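Local coordinates for protein beta-galactosidase (Marinomonas sp. ef1, PDB 6Y2K) that hydrolyses beta-galactosides as a cold-active glycoside hydrolase of family 42 and assembles into a hexamer, at residues 440-445 with 469-474; 495-500 with 513-518; 567-572 with 581-586. All coordinates share one frame; numbering follows the deposited sequence. Where two conformers were deposited one is given.

Contact 1 of 3, residues 440-445 with 469-474; sequences YRMYEA and VLPAQA
Met442 reaches from helix 435-448 to Val469 at the end of strand 467-470 and to Pro471 in the loop just after it. Its thioether does all the work. SD rests against the pyrrolidine ring, 3.8 Å from both CA and CB of Pro471, with CG a little farther off. The terminal methyl then bends away from the proline: chi3 of 83° swings CE over to the valine, where it lies 3.7 Å from CG1 of Val469. That branch stands anti to the valine's own backbone N (chi1 179°). One flexible side chain thus fits two differently shaped partners, crossing each at a slant.

The second shell fixes both ends of this joint. Val469 is held by backbone bonds to Ala413 and Met415 of the adjacent strand, and Pro471 O accepts a hydrogen bond from Trp438 NE1, one turn before Met442 on the same helix. Leu588 of helix 585-598 adds an apolar neighbour to Met442. Within the helix, about one turn apart, Arg441 NH1 makes a salt bridge to Glu444 OE2 (2.9 Å), approaching from above the carboxylate plane. Ties to the TIM-barrel part of the chain come from the same two residues: Arg441 NH1 also pairs with Glu282, while Glu444 OE1 accepts from His291.

The helix therefore has two chemically different sides. Polar and charged groups link it to the barrel part, whereas between 440-445 and 469-474 the contact is purely apolar, resting on dispersion and close fit, and the Trp438 bond to Pro471 O adds a polar tie one turn earlier.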
ATOM      1  N   TYR A 440      -6.470  11.758 -28.829  1.00 13.44           N
ATOM      2  CA  TYR A 440      -7.612  11.523 -27.948  1.00 13.47           C
ATOM      3  C   TYR A 440      -7.478  12.278 -26.625  1.00 13.44           C
ATOM      4  O   TYR A 440      -8.447  12.846 -26.153  1.00 13.40           O
ATOM      5  CB  TYR A 440      -7.774  10.024 -27.664  1.00 13.32           C
ATOM      6  CG  TYR A 440      -9.074   9.648 -27.003  1.00 13.35           C
ATOM      7  CD1 TYR A 440      -9.197   9.624 -25.612  1.00 13.35           C
ATOM      8  CD2 TYR A 440     -10.187   9.296 -27.763  1.00 13.36           C
ATOM      9  CE1 TYR A 440     -10.392   9.267 -25.006  1.00 13.29           C
ATOM     10  CE2 TYR A 440     -11.381   8.927 -27.160  1.00 13.27           C
ATOM     11  CZ  TYR A 440     -11.480   8.923 -25.784  1.00 13.16           C
ATOM     12  OH  TYR A 440     -12.658   8.547 -25.188  1.00 13.59           O
ATOM     13  N   ARG A 441      -6.279  12.284 -26.043  1.00 13.35           N
ATOM     14  CA  ARG A 441      -6.047  12.994 -24.770  1.00 13.71           C
ATOM     15  C   ARG A 441      -6.027  14.529 -24.924  1.00 13.76           C
ATOM     16  O   ARG A 441      -6.444  15.245 -24.002  1.00 13.74           O
ATOM     17  CB  ARG A 441      -4.777  12.486 -24.084  1.00 13.74           C
ATOM     18  CG  ARG A 441      -4.831  11.017 -23.681  1.00 13.93           C
ATOM     19  CD  ARG A 441      -5.930  10.721 -22.673  1.00 14.30           C
ATOM     20  NE  ARG A 441      -6.080   9.288 -22.402  1.00 14.27           N
ATOM     21  CZ  ARG A 441      -7.055   8.755 -21.663  1.00 14.86           C
ATOM     22  NH1 ARG A 441      -7.982   9.520 -21.089  1.00 15.38           N
ATOM     23  NH2 ARG A 441      -7.108   7.442 -21.479  1.00 14.47           N
ATOM     24  N   MET A 442      -5.575  15.025 -26.074  1.00 13.88           N
ATOM     25  CA  MET A 442      -5.712  16.464 -26.379  1.00 14.43           C
ATOM     26  C   MET A 442      -7.201  16.814 -26.521  1.00 14.16           C
ATOM     27  O   MET A 442      -7.653  17.833 -26.003  1.00 14.08           O
ATOM     28  CB  MET A 442      -4.939  16.867 -27.641  1.00 14.92           C
ATOM     29  CG  MET A 442      -3.420  16.794 -27.492  1.00 15.68           C
ATOM     30  SD  MET A 442      -2.542  17.842 -28.670  1.00 16.19           S
ATOM     31  CE  MET A 442      -2.616  19.419 -27.828  1.00 16.08           C
ATOM     32  N   TYR A 443      -7.952  15.931 -27.184  1.00 13.94           N
ATOM     33  CA  TYR A 443      -9.391  16.099 -27.369  1.00 13.82           C
ATOM     34  C   TYR A 443     -10.149  16.071 -26.033  1.00 13.70           C
ATOM     35  O   TYR A 443     -11.033  16.900 -25.806  1.00 13.37           O
ATOM     36  CB  TYR A 443      -9.922  15.028 -28.331  1.00 13.92           C
ATOM     37  CG  TYR A 443     -11.403  15.116 -28.634  1.00 14.04           C
ATOM     38  CD1 TYR A 443     -11.889  15.975 -29.628  1.00 14.24           C
ATOM     39  CD2 TYR A 443     -12.313  14.325 -27.947  1.00 14.38           C
ATOM     40  CE1 TYR A 443     -13.246  16.035 -29.923  1.00 14.45           C
ATOM     41  CE2 TYR A 443     -13.668  14.382 -28.224  1.00 14.49           C
ATOM     42  CZ  TYR A 443     -14.132  15.237 -29.209  1.00 14.39           C
ATOM     43  OH  TYR A 443     -15.479  15.278 -29.459  1.00 14.87           O
ATOM     44  N   GLU A 444      -9.800  15.122 -25.163  1.00 13.31           N
ATOM     45  CA  GLU A 444     -10.388  15.028 -23.822  1.00 13.60           C
ATOM     46  C   GLU A 444     -10.234  16.327 -23.028  1.00 13.57           C
ATOM     47  O   GLU A 444     -11.185  16.774 -22.387  1.00 13.00           O
ATOM     48  CB  GLU A 444      -9.771  13.866 -23.038  1.00 13.63           C
ATOM     49  CG  GLU A 444     -10.235  13.740 -21.595  1.00 13.74           C
ATOM     50  CD  GLU A 444      -9.593  12.569 -20.871  1.00 13.83           C
ATOM     51  OE1 GLU A 444     -10.314  11.827 -20.173  1.00 14.11           O
ATOM     52  OE2 GLU A 444      -8.363  12.396 -20.998  1.00 14.15           O
ATOM     53  N   ALA A 445      -9.038  16.911 -23.071  1.00 13.65           N
ATOM     54  CA  ALA A 445      -8.772  18.202 -22.422  1.00 14.02           C
ATOM     55  C   ALA A 445      -9.671  19.330 -22.961  1.00 14.24           C
ATOM     56  O   ALA A 445     -10.221  20.115 -22.183  1.00 14.10           O
ATOM     57  CB  ALA A 445      -7.302  18.572 -22.569  1.00 13.96           C
ATOM     58  N   VAL A 469      -5.488  23.082 -33.650  1.00 16.05           N
ATOM     59  CA  VAL A 469      -4.500  22.252 -32.974  1.00 16.22           C
ATOM     60  C   VAL A 469      -4.080  21.102 -33.884  1.00 15.99           C
ATOM     61  O   VAL A 469      -4.935  20.368 -34.369  1.00 15.59           O
ATOM     62  CB  VAL A 469      -5.059  21.689 -31.651  1.00 16.07           C
ATOM     63  CG1 VAL A 469      -4.019  20.797 -30.959  1.00 16.11           C
ATOM     64  CG2 VAL A 469      -5.486  22.827 -30.733  1.00 16.23           C
ATOM     65  N   LEU A 470      -2.769  20.978 -34.127  1.00 16.06           N
ATOM     66  CA  LEU A 470      -2.182  19.849 -34.862  1.00 16.02           C
ATOM     67  C   LEU A 470      -1.437  18.981 -33.838  1.00 15.53           C
ATOM     68  O   LEU A 470      -0.304  19.301 -33.468  1.00 14.64           O
ATOM     69  CB  LEU A 470      -1.199  20.317 -35.951  1.00 16.64           C
ATOM     70  CG  LEU A 470      -1.509  21.442 -36.956  1.00 17.40           C
ATOM     71  CD1 LEU A 470      -0.705  21.251 -38.244  1.00 17.44           C
ATOM     72  CD2 LEU A 470      -2.973  21.672 -37.267  1.00 17.13           C
ATOM     73  N   PRO A 471      -2.077  17.903 -33.337  1.00 14.96           N
ATOM     74  CA  PRO A 471      -1.433  17.172 -32.242  1.00 14.90           C
ATOM     75  C   PRO A 471      -0.048  16.638 -32.561  1.00 14.98           C
ATOM     76  O   PRO A 471       0.829  16.691 -31.698  1.00 15.06           O
ATOM     77  CB  PRO A 471      -2.405  16.020 -31.973  1.00 15.05           C
ATOM     78  CG  PRO A 471      -3.726  16.582 -32.355  1.00 15.14           C
ATOM     79  CD  PRO A 471      -3.442  17.412 -33.573  1.00 15.04           C
ATOM     80  N   ALA A 472       0.132  16.126 -33.780  1.00 15.19           N
ATOM     81  CA  ALA A 472       1.410  15.541 -34.226  1.00 15.46           C
ATOM     82  C   ALA A 472       1.391  15.346 -35.742  1.00 15.76           C
ATOM     83  O   ALA A 472       1.298  14.230 -36.247  1.00 15.38           O
ATOM     84  CB  ALA A 472       1.668  14.224 -33.515  1.00 15.33           C
ATOM     85  N   GLN A 473       1.457  16.461 -36.462  1.00 16.10           N
ATOM     86  CA  GLN A 473       1.332  16.448 -37.922  1.00 16.64           C
ATOM     87  C   GLN A 473       2.710  16.129 -38.504  1.00 16.41           C
ATOM     88  O   GLN A 473       3.444  17.020 -38.919  1.00 16.05           O
ATOM     89  CB  GLN A 473       0.780  17.795 -38.411  1.00 16.74           C
ATOM     90  CG  GLN A 473       0.366  17.837 -39.874  1.00 17.52           C
ATOM     91  CD  GLN A 473      -0.750  16.865 -40.256  1.00 18.11           C
ATOM     92  OE1 GLN A 473      -1.580  16.533 -39.415  1.00 21.46           O
ATOM     93  NE2 GLN A 473      -0.772  16.401 -41.491  1.00 17.00           N
ATOM     94  N   ALA A 474       3.045  14.838 -38.499  1.00 16.69           N
ATOM     95  CA  ALA A 474       4.417  14.347 -38.732  1.00 16.91           C
ATOM     96  C   ALA A 474       5.036  14.884 -40.019  1.00 17.08           C
ATOM     97  O   ALA A 474       6.122  15.462 -39.992  1.00 16.86           O
ATOM     98  CB  ALA A 474       4.445  12.824 -38.707  1.00 16.84           C
TER

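Contact 2 of 3, residues 495-500 with 513-518; sequences PRTGSK and GPLASL
Gly498 and Gly513 bring their backbones together with CA atoms 4.8 Å apart, the first as the third residue of a type II beta turn running from Arg496 to Ser499, the second just before residues 514-518, which have helical backbone angles without the regular bonds. Both have positive phi, and Gly498 O lies 3.4 Å from Gly513 CA in a CA-H...O contact bent to 122° at the hydrogen. Gly513 N is also near this oxygen, but at too poor an angle for a hydrogen bond. Close approach of main chains, rather than classical pairing, joins the segments.

Beside the glycines one pair of side chains meets: methyl CG2 of Thr497 faces CD2 of Leu515 at 4.1 Å. With chi1 at -66° the threonine OG1 is anti to the carbonyl carbon, which puts CG2 anti to the backbone N and leaves OG1 on another side, bonded to Gly494 O and Gln473 N. A single side chain therefore serves an apolar neighbour and two polar ones through separate branches. Leu515 continues the packing onto Ile476, Leu484 and Tyr578.

The turn is doubly closed. Arg496 O accepts both the backbone N of Ser499, at 3.3 Å, and its hydroxyl OG, at 2.6 Å, the two donors arriving from the same face of the carbonyl plane. Arg496 itself makes cation-pi contacts with Trp549 and Tyr433, and Lys500 NZ bonds to Gln363 of a neighbouring subunit.

Both segments belong to the long connection between strands 490-493 and 521-528. The recognised motif is the type II turn with glycine at its third position; it packs against a later part of the same connection, at the C-terminal end of strand 490-493, in a domain assigned to the class I glutamine amidotransferase-like clan, consistent with its parallel strands.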
ATOM      1  N   PRO A 495       3.950  18.017 -30.464  1.00 15.28           N
ATOM      2  CA  PRO A 495       5.238  17.350 -30.682  1.00 15.00           C
ATOM      3  C   PRO A 495       5.256  16.455 -31.926  1.00 15.00           C
ATOM      4  O   PRO A 495       4.231  15.864 -32.281  1.00 15.64           O
ATOM      5  CB  PRO A 495       5.427  16.509 -29.417  1.00 15.06           C
ATOM      6  CG  PRO A 495       4.556  17.156 -28.392  1.00 15.12           C
ATOM      7  CD  PRO A 495       3.393  17.728 -29.134  1.00 15.22           C
ATOM      8  N   ARG A 496       6.421  16.380 -32.563  1.00 14.74           N
ATOM      9  CA  ARG A 496       6.641  15.602 -33.790  1.00 15.25           C
ATOM     10  C   ARG A 496       6.027  16.229 -35.055  1.00 15.30           C
ATOM     11  O   ARG A 496       6.179  15.661 -36.137  1.00 16.14           O
ATOM     12  CB  ARG A 496       6.213  14.123 -33.627  1.00 15.09           C
ATOM     13  CG  ARG A 496       6.730  13.498 -32.335  1.00 15.41           C
ATOM     14  CD  ARG A 496       6.324  12.055 -32.121  1.00 15.25           C
ATOM     15  NE  ARG A 496       7.111  11.122 -32.921  1.00 15.20           N
ATOM     16  CZ  ARG A 496       7.188   9.808 -32.711  1.00 15.66           C
ATOM     17  NH1 ARG A 496       6.509   9.222 -31.723  1.00 16.07           N
ATOM     18  NH2 ARG A 496       7.940   9.068 -33.508  1.00 15.69           N
ATOM     19  N   THR A 497       5.386  17.395 -34.942  1.00 15.26           N
ATOM     20  CA  THR A 497       4.900  18.123 -36.117  1.00 15.64           C
ATOM     21  C   THR A 497       6.085  18.563 -36.998  1.00 15.47           C
ATOM     22  O   THR A 497       7.067  19.131 -36.503  1.00 15.02           O
ATOM     23  CB  THR A 497       4.045  19.345 -35.734  1.00 15.81           C
ATOM     24  OG1 THR A 497       2.827  18.909 -35.098  1.00 15.90           O
ATOM     25  CG2 THR A 497       3.701  20.195 -36.973  1.00 15.87           C
ATOM     26  N   GLY A 498       5.980  18.289 -38.299  1.00 15.60           N
ATOM     27  CA  GLY A 498       7.042  18.598 -39.249  1.00 15.73           C
ATOM     28  C   GLY A 498       8.358  17.858 -39.022  1.00 15.97           C
ATOM     29  O   GLY A 498       9.425  18.373 -39.362  1.00 15.58           O
ATOM     30  N   SER A 499       8.283  16.652 -38.454  1.00 15.84           N
ATOM     31  CA  SER A 499       9.467  15.851 -38.150  1.00 16.07           C
ATOM     32  C   SER A 499       9.851  14.842 -39.251  1.00 16.54           C
ATOM     33  O   SER A 499      10.918  14.228 -39.171  1.00 16.38           O
ATOM     34  CB  SER A 499       9.277  15.118 -36.813  1.00 15.99           C
ATOM     35  OG  SER A 499       8.204  14.193 -36.866  1.00 15.76           O
ATOM     36  N   LYS A 500       8.989  14.656 -40.252  1.00 17.10           N
ATOM     37  CA  LYS A 500       9.249  13.703 -41.338  1.00 17.61           C
ATOM     38  C   LYS A 500       8.934  14.290 -42.710  1.00 17.88           C
ATOM     39  O   LYS A 500       7.966  15.044 -42.874  1.00 18.41           O
ATOM     40  CB  LYS A 500       8.424  12.413 -41.166  1.00 17.37           C
ATOM     41  CG  LYS A 500       8.630  11.655 -39.861  1.00 17.30           C
ATOM     42  CD  LYS A 500      10.010  11.035 -39.755  1.00 17.43           C
ATOM     43  CE  LYS A 500      10.241  10.410 -38.389  1.00 17.73           C
ATOM     44  NZ  LYS A 500      11.664  10.020 -38.190  1.00 17.81           N
ATOM     45  N   GLY A 513      10.823  21.203 -39.447  1.00 17.34           N
ATOM     46  CA  GLY A 513      10.741  21.106 -40.903  1.00 17.54           C
ATOM     47  C   GLY A 513      10.141  22.342 -41.560  1.00 17.95           C
ATOM     48  O   GLY A 513      10.598  23.445 -41.294  1.00 17.68           O
ATOM     49  N   PRO A 514       9.086  22.173 -42.388  1.00 18.78           N
ATOM     50  CA  PRO A 514       8.456  23.346 -43.027  1.00 19.45           C
ATOM     51  C   PRO A 514       7.866  24.364 -42.055  1.00 19.81           C
ATOM     52  O   PRO A 514       7.754  25.534 -42.409  1.00 19.90           O
ATOM     53  CB  PRO A 514       7.337  22.733 -43.879  1.00 19.09           C
ATOM     54  CG  PRO A 514       7.746  21.327 -44.088  1.00 19.24           C
ATOM     55  CD  PRO A 514       8.455  20.921 -42.836  1.00 18.92           C
ATOM     56  N   LEU A 515       7.491  23.924 -40.850  1.00 19.68           N
ATOM     57  CA  LEU A 515       6.918  24.814 -39.832  1.00 19.71           C
ATOM     58  C   LEU A 515       7.930  25.816 -39.257  1.00 19.24           C
ATOM     59  O   LEU A 515       7.526  26.823 -38.692  1.00 18.50           O
ATOM     60  CB  LEU A 515       6.320  23.986 -38.676  1.00 20.42           C
ATOM     61  CG  LEU A 515       5.359  24.689 -37.710  1.00 20.93           C
ATOM     62  CD1 LEU A 515       3.972  24.816 -38.323  1.00 21.16           C
ATOM     63  CD2 LEU A 515       5.272  23.947 -36.385  1.00 21.73           C
ATOM     64  N   ALA A 516       9.226  25.538 -39.380  1.00 19.53           N
ATOM     65  CA  ALA A 516      10.263  26.393 -38.798  1.00 21.21           C
ATOM     66  C   ALA A 516      10.247  27.851 -39.271  1.00 22.78           C
ATOM     67  O   ALA A 516      10.651  28.731 -38.518  1.00 23.86           O
ATOM     68  CB  ALA A 516      11.650  25.793 -39.019  1.00 21.55           C
ATOM     69  N   SER A 517       9.804  28.114 -40.497  1.00 23.82           N
ATOM     70  CA  SER A 517       9.649  29.500 -40.966  1.00 25.46           C
ATOM     71  C   SER A 517       8.569  30.248 -40.174  1.00 25.22           C
ATOM     72  O   SER A 517       8.718  31.433 -39.910  1.00 27.11           O
ATOM     73  CB  SER A 517       9.355  29.556 -42.476  1.00 27.08           C
ATOM     74  OG  SER A 517       8.153  28.869 -42.799  1.00 29.89           O
ATOM     75  N   LEU A 518       7.509  29.545 -39.773  1.00 24.05           N
ATOM     76  CA  LEU A 518       6.417  30.125 -38.972  1.00 23.33           C
ATOM     77  C   LEU A 518       6.759  30.165 -37.472  1.00 22.38           C
ATOM     78  O   LEU A 518       6.408  31.112 -36.757  1.00 21.81           O
ATOM     79  CB  LEU A 518       5.140  29.286 -39.152  1.00 23.90           C
ATOM     80  CG  LEU A 518       3.815  29.921 -39.584  1.00 25.19           C
ATOM     81  CD1 LEU A 518       2.667  29.032 -39.125  1.00 25.22           C
ATOM     82  CD2 LEU A 518       3.617  31.360 -39.121  1.00 25.56           C
TER

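Contact 3 of 3, residues 567-572 with 581-586; sequences NPVLMG and SCIDNT
A single water bridges Ser581 and Pro568: it accepts from the hydroxyl OG of Ser581 at 2.7 Å and donates to the backbone O of Pro568 at 2.8 Å. A chi1 of -60° sets the serine OG anti to the carbonyl carbon and on the side of the water that Pro568 O also holds. The water supplies a link that the main chains do not make directly, for Val569 O stays 4.1 Å from Ser581 N, a buried amide without a partner in the model.

Next to the bridge the contact turns apolar. CG1 of Val569 meets CG2 of Ile583 at 3.5 Å and lies 4.2 Å from CB of Ser581, and the other methyl, CG2, lies 4.2 Å from OG of Ser581. Val569 and Leu570 together form a classic beta bulge opposite Leu561, where the chain turns a corner.

Between the two inward-facing residues of the second segment, Cys582 is the centre of an inverse gamma turn, closed by a weak bond from Ile583 N to Ser581 O. Asp584 follows as the N-cap of helix 585-598, its OD1 accepting from Leu587 N. Strand 581-583, at one edge of the sheet within this chain, is met by strand 549-555 through His550 on Ser581. Val569 of the bulged strand packs on Ile583, which with Leu570 meets Ser591 of helix 585-598.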
ATOM      1  N   ASN A 567      14.714  23.902 -20.408  1.00 19.19           N
ATOM      2  CA  ASN A 567      14.523  23.551 -21.829  0.50 18.42           C
ATOM      3  C   ASN A 567      13.075  23.856 -22.214  1.00 18.21           C
ATOM      4  O   ASN A 567      12.162  23.584 -21.440  1.00 17.83           O
ATOM      5  CB  ASN A 567      14.885  22.074 -22.107  0.50 18.21           C
ATOM      6  CG  ASN A 567      14.383  21.558 -23.464  0.50 18.00           C
ATOM      7  OD1 ASN A 567      14.896  21.919 -24.522  0.50 17.24           O
ATOM      8  ND2 ASN A 567      13.402  20.669 -23.422  0.50 17.38           N
ATOM      9  N   PRO A 568      12.853  24.436 -23.415  1.00 17.29           N
ATOM     10  CA  PRO A 568      11.481  24.741 -23.829  1.00 16.63           C
ATOM     11  C   PRO A 568      10.538  23.539 -23.921  1.00 16.11           C
ATOM     12  O   PRO A 568      10.903  22.515 -24.497  1.00 15.82           O
ATOM     13  CB  PRO A 568      11.668  25.358 -25.221  1.00 16.93           C
ATOM     14  CG  PRO A 568      13.027  25.949 -25.194  1.00 16.98           C
ATOM     15  CD  PRO A 568      13.839  25.011 -24.359  1.00 17.25           C
ATOM     16  N   VAL A 569       9.349  23.685 -23.338  1.00 15.56           N
ATOM     17  CA  VAL A 569       8.261  22.708 -23.446  1.00 15.61           C
ATOM     18  C   VAL A 569       7.128  23.278 -24.308  1.00 15.73           C
ATOM     19  O   VAL A 569       6.692  22.633 -25.253  1.00 15.68           O
ATOM     20  CB  VAL A 569       7.752  22.267 -22.052  1.00 15.16           C
ATOM     21  CG1 VAL A 569       6.422  21.509 -22.137  1.00 15.09           C
ATOM     22  CG2 VAL A 569       8.809  21.416 -21.366  1.00 14.94           C
ATOM     23  N   LEU A 570       6.653  24.475 -23.981  1.00 16.28           N
ATOM     24  CA  LEU A 570       5.665  25.169 -24.815  1.00 17.20           C
ATOM     25  C   LEU A 570       6.173  26.583 -25.072  1.00 16.77           C
ATOM     26  O   LEU A 570       6.567  27.283 -24.142  1.00 16.37           O
ATOM     27  CB  LEU A 570       4.294  25.147 -24.138  1.00 18.62           C
ATOM     28  CG  LEU A 570       3.110  25.947 -24.715  1.00 19.88           C
ATOM     29  CD1 LEU A 570       2.996  25.854 -26.213  1.00 20.86           C
ATOM     30  CD2 LEU A 570       1.810  25.477 -24.075  1.00 20.98           C
ATOM     31  N   MET A 571       6.192  26.979 -26.340  1.00 16.92           N
ATOM     32  CA  MET A 571       6.822  28.230 -26.766  1.00 16.87           C
ATOM     33  C   MET A 571       6.023  28.881 -27.872  1.00 17.39           C
ATOM     34  O   MET A 571       5.375  28.198 -28.668  1.00 17.23           O
ATOM     35  CB  MET A 571       8.261  27.969 -27.247  1.00 16.64           C
ATOM     36  CG  MET A 571       8.386  27.054 -28.475  1.00 16.29           C
ATOM     37  SD  MET A 571       9.610  25.735 -28.341  1.00 16.59           S
ATOM     38  CE  MET A 571       8.868  24.709 -27.072  1.00 16.56           C
ATOM     39  N   GLY A 572       6.095  30.201 -27.938  1.00 18.03           N
ATOM     40  CA  GLY A 572       5.396  30.955 -28.968  1.00 18.80           C
ATOM     41  C   GLY A 572       5.010  32.351 -28.532  1.00 19.90           C
ATOM     42  O   GLY A 572       5.326  32.785 -27.424  1.00 18.92           O
ATOM     43  N   SER A 581       6.767  18.609 -25.760  1.00 15.47           N
ATOM     44  CA  SER A 581       6.637  17.438 -24.883  1.00 15.38           C
ATOM     45  C   SER A 581       5.173  17.100 -24.652  1.00 15.37           C
ATOM     46  O   SER A 581       4.313  17.993 -24.721  1.00 15.68           O
ATOM     47  CB  SER A 581       7.323  17.688 -23.535  1.00 15.38           C
ATOM     48  OG  SER A 581       8.715  17.963 -23.696  1.00 15.01           O
ATOM     49  N   CYS A 582       4.893  15.818 -24.390  1.00 15.20           N
ATOM     50  CA  CYS A 582       3.527  15.362 -24.101  1.00 15.94           C
ATOM     51  C   CYS A 582       3.156  15.677 -22.646  1.00 16.04           C
ATOM     52  O   CYS A 582       3.260  14.846 -21.735  1.00 16.29           O
ATOM     53  CB  CYS A 582       3.324  13.885 -24.450  1.00 15.94           C
ATOM     54  SG  CYS A 582       3.532  13.551 -26.221  1.00 16.32           S
ATOM     55  N   ILE A 583       2.750  16.926 -22.459  1.00 16.21           N
ATOM     56  CA  ILE A 583       2.347  17.447 -21.156  1.00 15.92           C
ATOM     57  C   ILE A 583       1.088  16.747 -20.650  1.00 15.65           C
ATOM     58  O   ILE A 583       0.282  16.235 -21.443  1.00 15.67           O
ATOM     59  CB  ILE A 583       2.167  18.982 -21.186  1.00 15.89           C
ATOM     60  CG1 ILE A 583       1.149  19.418 -22.258  1.00 15.95           C
ATOM     61  CG2 ILE A 583       3.522  19.650 -21.401  1.00 16.57           C
ATOM     62  CD1 ILE A 583       0.848  20.901 -22.295  1.00 15.99           C
ATOM     63  N   ASP A 584       0.941  16.707 -19.328  1.00 15.23           N
ATOM     64  CA  ASP A 584      -0.181  16.009 -18.683  1.00 15.15           C
ATOM     65  C   ASP A 584      -1.533  16.713 -18.876  1.00 14.82           C
ATOM     66  O   ASP A 584      -1.605  17.837 -19.407  1.00 15.10           O
ATOM     67  CB  ASP A 584       0.123  15.722 -17.191  1.00 15.17           C
ATOM     68  CG  ASP A 584       0.172  16.982 -16.310  1.00 15.43           C
ATOM     69  OD1 ASP A 584      -0.421  18.034 -16.651  1.00 15.35           O
ATOM     70  OD2 ASP A 584       0.810  16.905 -15.235  1.00 15.21           O
ATOM     71  N   ASN A 585      -2.602  16.045 -18.454  1.00 14.55           N
ATOM     72  CA  ASN A 585      -3.970  16.568 -18.615  1.00 14.92           C
ATOM     73  C   ASN A 585      -4.171  17.973 -18.011  1.00 14.78           C
ATOM     74  O   ASN A 585      -4.830  18.829 -18.616  1.00 14.76           O
ATOM     75  CB  ASN A 585      -4.980  15.565 -18.022  1.00 15.10           C
ATOM     76  CG  ASN A 585      -6.399  16.109 -17.967  1.00 15.01           C
ATOM     77  OD1 ASN A 585      -6.844  16.592 -16.924  1.00 15.81           O
ATOM     78  ND2 ASN A 585      -7.110  16.037 -19.078  1.00 14.72           N
ATOM     79  N   THR A 586      -3.611  18.195 -16.826  1.00 14.70           N
ATOM     80  CA  THR A 586      -3.685  19.491 -16.155  1.00 15.16           C
ATOM     81  C   THR A 586      -3.093  20.600 -17.018  1.00 14.98           C
ATOM     82  O   THR A 586      -3.731  21.633 -17.231  1.00 14.88           O
ATOM     83  CB  THR A 586      -2.996  19.453 -14.770  1.00 15.77           C
ATOM     84  OG1 THR A 586      -3.780  18.635 -13.896  1.00 16.62           O
ATOM     85  CG2 THR A 586      -2.872  20.849 -14.151  1.00 15.90           C
TER
HETATM   86  O   HOH W   1      10.129  19.861 -25.014  1.00 13.57           O

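Overall arrangement
The three contacts follow one another along the chain and lie on one side of its centre, all in the trimerisation domain. Contacts 1 and 2, centres 15 Å apart, are joined by probable backbone hydrogen bonds, Gln473 O to Gly498 N at 2.9 Å and Ala474 O to Lys500 N at 3.0 Å. Contact 2 meets contact 3, 16 Å away between centres, by packing of Pro495 CG on Ser581 N (3.7 Å). Contacts 1 and 3, centres 13 Å apart, do not touch, but Leu588 packs on both Met442 and Ile583. Tyr433 adjoins all three. Catalysis in this family takes place in the TIM barrel, against which helix 435-448 of contact 1 also rests, through other residues.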